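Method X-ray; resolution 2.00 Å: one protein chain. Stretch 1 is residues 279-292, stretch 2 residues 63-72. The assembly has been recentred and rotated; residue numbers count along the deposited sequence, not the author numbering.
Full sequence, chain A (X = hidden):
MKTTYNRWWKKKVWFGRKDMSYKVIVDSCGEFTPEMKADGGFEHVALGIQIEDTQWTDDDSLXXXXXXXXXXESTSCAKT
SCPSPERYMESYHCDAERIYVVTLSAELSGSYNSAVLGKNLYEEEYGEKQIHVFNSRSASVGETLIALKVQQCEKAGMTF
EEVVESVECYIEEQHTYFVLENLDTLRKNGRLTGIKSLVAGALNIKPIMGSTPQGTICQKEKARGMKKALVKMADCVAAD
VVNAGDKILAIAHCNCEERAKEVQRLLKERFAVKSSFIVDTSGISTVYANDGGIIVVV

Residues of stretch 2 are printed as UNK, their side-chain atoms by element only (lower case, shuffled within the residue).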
# COMPACT_ATOMS: atom_id res chain seq x y z
N VAL A 279 -8.74 6.72 -3.26
CA VAL A 279 -7.64 7.67 -3.06
C VAL A 279 -6.74 7.75 -4.27
O VAL A 279 -6.65 6.79 -5.05
CB VAL A 279 -6.71 7.32 -1.89
CG1 VAL A 279 -7.39 7.57 -0.65
CG2 VAL A 279 -6.17 5.84 -2.00
N ASP A 280 -6.06 8.88 -4.38
CA ASP A 280 -5.01 9.07 -5.36
C ASP A 280 -3.79 8.34 -4.89
O ASP A 280 -3.48 8.35 -3.70
CB ASP A 280 -4.66 10.55 -5.54
CG ASP A 280 -5.81 11.33 -6.17
OD1 ASP A 280 -6.02 11.17 -7.37
OD2 ASP A 280 -6.53 12.01 -5.44
N THR A 281 -3.09 7.74 -5.83
CA THR A 281 -1.87 7.01 -5.49
C THR A 281 -0.76 7.92 -4.90
O THR A 281 -0.55 9.06 -5.34
CB THR A 281 -1.30 6.29 -6.69
OG1 THR A 281 -1.29 7.17 -7.81
CG2 THR A 281 -2.08 5.03 -7.02
N SER A 282 -0.04 7.40 -3.93
CA SER A 282 1.15 8.06 -3.34
C SER A 282 2.28 8.11 -4.38
O SER A 282 2.16 7.55 -5.46
CB SER A 282 1.65 7.23 -2.16
OG SER A 282 2.21 5.99 -2.66
N GLY A 283 3.38 8.77 -4.05
CA GLY A 283 4.56 8.81 -4.93
C GLY A 283 5.05 7.43 -5.31
O GLY A 283 5.25 7.12 -6.51
N ILE A 284 5.29 6.57 -4.31
CA ILE A 284 5.78 5.21 -4.65
C ILE A 284 4.72 4.43 -5.45
O ILE A 284 5.04 3.76 -6.43
CB ILE A 284 6.19 4.46 -3.39
CG1 ILE A 284 7.40 5.17 -2.75
CG2 ILE A 284 6.51 2.99 -3.71
CD1 ILE A 284 8.69 5.12 -3.59
N SER A 285 3.46 4.55 -5.05
CA SER A 285 2.38 3.89 -5.76
C SER A 285 2.29 4.36 -7.22
O SER A 285 2.12 3.56 -8.14
CB SER A 285 1.06 4.09 -5.01
OG SER A 285 1.02 3.38 -3.75
N THR A 286 2.42 5.67 -7.43
CA THR A 286 2.46 6.24 -8.77
C THR A 286 3.61 5.69 -9.59
O THR A 286 3.41 5.26 -10.74
CB THR A 286 2.53 7.74 -8.70
OG1 THR A 286 1.28 8.22 -8.16
CG2 THR A 286 2.85 8.34 -10.05
N VAL A 287 4.81 5.63 -9.00
CA VAL A 287 5.96 5.13 -9.73
C VAL A 287 5.75 3.71 -10.26
O VAL A 287 6.10 3.40 -11.40
CB VAL A 287 7.22 5.20 -8.86
CG1 VAL A 287 8.37 4.42 -9.49
CG2 VAL A 287 7.64 6.70 -8.60
N TYR A 288 5.20 2.82 -9.43
CA TYR A 288 5.02 1.42 -9.82
C TYR A 288 3.68 1.14 -10.51
O TYR A 288 3.60 0.24 -11.35
CB TYR A 288 5.27 0.50 -8.61
CG TYR A 288 6.75 0.47 -8.27
CD1 TYR A 288 7.65 -0.29 -9.03
CD2 TYR A 288 7.28 1.27 -7.29
CE1 TYR A 288 8.97 -0.32 -8.76
CE2 TYR A 288 8.68 1.26 -7.01
CZ TYR A 288 9.51 0.47 -7.76
OH TYR A 288 10.88 0.43 -7.56
N ALA A 289 2.63 1.90 -10.20
CA ALA A 289 1.33 1.66 -10.85
C ALA A 289 1.26 2.28 -12.24
O ALA A 289 0.61 1.76 -13.17
CB ALA A 289 0.19 2.19 -9.97
N ASN A 290 1.87 3.45 -12.35
CA ASN A 290 1.92 4.24 -13.56
C ASN A 290 0.57 4.83 -13.91
O ASN A 290 -0.49 4.47 -13.33
CB ASN A 290 2.54 3.45 -14.74
CG ASN A 290 4.04 3.36 -14.66
OD1 ASN A 290 4.62 2.25 -14.68
ND2 ASN A 290 4.70 4.50 -14.59
N ASP A 291 0.63 5.80 -14.83
CA ASP A 291 -0.56 6.52 -15.26
C ASP A 291 -1.62 5.50 -15.65
O ASP A 291 -1.34 4.58 -16.41
CB ASP A 291 -0.20 7.34 -16.52
CG ASP A 291 -1.28 8.32 -16.94
OD1 ASP A 291 -2.28 8.56 -16.20
OD2 ASP A 291 -1.05 8.90 -18.00
N GLY A 292 -2.82 5.65 -15.12
CA GLY A 292 -3.92 4.76 -15.48
C GLY A 292 -4.09 3.48 -14.64
O GLY A 292 -5.00 2.71 -14.90
N UNK A 63 4.17 16.72 -6.15
CA UNK A 63 2.86 16.61 -6.83
C UNK A 63 2.87 15.51 -7.84
O UNK A 63 3.83 15.37 -8.58
c UNK A 63 2.50 17.93 -7.52
c UNK A 63 0.99 18.85 -5.74
n UNK A 63 1.85 19.24 -3.41
c UNK A 63 2.28 19.07 -6.53
c UNK A 63 0.92 19.74 -4.50
N UNK A 64 1.77 14.76 -7.88
CA UNK A 64 1.64 13.61 -8.79
C UNK A 64 1.92 14.04 -10.23
O UNK A 64 2.59 13.35 -10.98
o UNK A 64 -1.68 10.39 -8.41
c UNK A 64 0.09 11.67 -9.40
c UNK A 64 0.23 12.99 -8.66
c UNK A 64 -1.31 11.15 -9.32
n UNK A 64 -2.12 11.60 -10.25
N UNK A 65 1.40 15.19 -10.63
CA UNK A 65 1.49 15.60 -12.03
C UNK A 65 2.96 15.77 -12.38
O UNK A 65 3.46 15.22 -13.37
c UNK A 65 0.65 16.88 -12.33
c UNK A 65 1.00 17.45 -13.72
o UNK A 65 -0.91 18.95 -13.59
o UNK A 65 0.18 18.73 -15.50
c UNK A 65 0.01 18.45 -14.29
N UNK A 66 3.71 16.46 -11.52
CA UNK A 66 5.14 16.61 -11.78
C UNK A 66 5.86 15.26 -11.87
O UNK A 66 6.78 15.03 -12.66
c UNK A 66 5.77 17.49 -10.69
o UNK A 66 7.46 18.55 -8.63
c UNK A 66 7.28 17.61 -10.84
c UNK A 66 7.92 18.53 -9.81
o UNK A 66 8.94 19.16 -10.18
N UNK A 67 5.46 14.34 -11.02
CA UNK A 67 6.10 13.04 -11.05
C UNK A 67 5.75 12.28 -12.32
O UNK A 67 6.60 11.70 -12.96
c UNK A 67 5.66 12.24 -9.79
c UNK A 67 5.47 10.23 -8.35
c UNK A 67 7.57 10.54 -9.76
c UNK A 67 6.06 10.76 -9.69
N UNK A 68 4.48 12.27 -12.70
CA UNK A 68 4.07 11.57 -13.93
C UNK A 68 4.76 12.16 -15.15
O UNK A 68 5.11 11.43 -16.06
c UNK A 68 2.02 9.24 -13.49
c UNK A 68 1.70 10.73 -13.19
c UNK A 68 0.17 11.02 -13.26
c UNK A 68 2.55 11.66 -14.09
N UNK A 69 4.91 13.48 -15.18
CA UNK A 69 5.57 14.14 -16.34
C UNK A 69 7.06 13.77 -16.39
O UNK A 69 7.61 13.49 -17.46
c UNK A 69 4.00 16.17 -16.64
c UNK A 69 3.69 15.99 -18.17
c UNK A 69 3.87 17.59 -16.23
c UNK A 69 5.41 15.67 -16.27
N UNK A 70 7.71 13.73 -15.22
CA UNK A 70 9.10 13.29 -15.19
C UNK A 70 9.25 11.84 -15.66
O UNK A 70 10.18 11.50 -16.43
c UNK A 70 13.52 13.88 -14.28
n UNK A 70 14.35 14.86 -15.05
c UNK A 70 11.16 13.14 -13.70
c UNK A 70 12.04 14.00 -14.64
c UNK A 70 9.70 13.51 -13.79
N UNK A 71 8.37 10.97 -15.18
CA UNK A 71 8.36 9.57 -15.68
C UNK A 71 8.18 9.52 -17.20
O UNK A 71 8.83 8.74 -17.92
c UNK A 71 6.28 8.09 -12.68
c UNK A 71 7.25 8.71 -15.00
c UNK A 71 7.07 7.36 -15.75
c UNK A 71 7.54 8.53 -13.49
N UNK A 72 7.23 10.30 -17.69
CA UNK A 72 6.90 10.24 -19.13
C UNK A 72 8.10 10.72 -19.97
O UNK A 72 8.39 10.17 -21.04
c UNK A 72 5.66 11.06 -19.41
O HOH W 1 -4.41 9.79 -8.75
O HOH W 2 -4.49 12.47 -10.10

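Position 63 carries four carbons in a row ending in a nitrogen, and no atom of its side chain comes near stretch 1. This is Lys 63, the N-cap of the helix that follows; its carbonyl O accepts from N of position 67 at 3.1 Å.

Position 64 has three carbons, the third bearing one oxygen and one nitrogen: a carboxamide on a two-carbon arm. Its CB points sideways, but the extended chain brings its end close to stretch 1. The residue is Gln 64. Its OE1 lies 3.3 Å from Thr 281 OG1, a weak hydrogen bond from Thr 281 OG1 to Gln 64 OE1; the same proton also has Thr 286 OG1 within reach, 2.8 Å from Thr 281 OG1. Water 1 lies between the stretches, its O 2.8 Å from Gln 64 OE1 and 2.5 Å from Asp 280 OD1, so Gln 64 meets Asp 280 through water, while its direct polar contact is with Thr 281 in the loop.

Positions 65 and 66 each show three carbons, the third carrying two oxygens, and the side chains of both are out of reach of stretch 1. They are Glu 65 and Glu 66, exposed carboxylates on a face of the helix that the contact does not use.

Position 67 has four carbons forked at the second, with CB directed toward stretch 1, and it is buried. It is Leu 67. Leu 67 CD2 sits 3.6 Å from Gly 283 O and 3.7 Å from Thr 286 CG2, while Leu 67 CD1 packs 4.0 Å from Val 287 CG2; the fork thus spans the first turn of the opposing helix. At Gly 283 the backbone itself forms part of the surface.

Position 68 repeats the four-carbon fork, again pointing toward stretch 1. Leu 68 places CD2 3.7 Å from Thr 286 CG2 and 3.9 Å from Asp 291 N, bridging the helix and the loop that leaves it.

Position 69 is a third fork of the same kind, yet out of reach: Leu 69, exposed and touching a crystal neighbour. Position 70, four carbons in a row ending in nitrogen, is Lys 70, likewise out of reach, its NZ hydrogen-bonded elsewhere in the structure.

Position 71 has four carbons forked at the first, one arm two carbons long. Ile 71 points toward stretch 1, with CD1 4.2 Å from Val 287 CA and 4.3 Å from Thr 286 CG2. Position 72 has a single carbon and no contact: Ala 72.

The pattern is a spacing rule: 64, 67, 68 and 71 line one face of the helix, and Thr 286 sits as a knob among them. The axes run in similar directions, 31° apart, and approach to 10.3 Å. Thr 286 CG2 meets the aliphatic side chains, while Thr 286 OG1 donates to Ser 282 O at 2.9 Å. Polar exchange gathers where Gln 64 meets Asp 280 and Thr 281; apolar side chains of stretch 2 supply most of the remaining contact, part of it against backbone and polar residues; 417 Å² is buried in all.

Stretch 2 63-72: KQEELLLKIA
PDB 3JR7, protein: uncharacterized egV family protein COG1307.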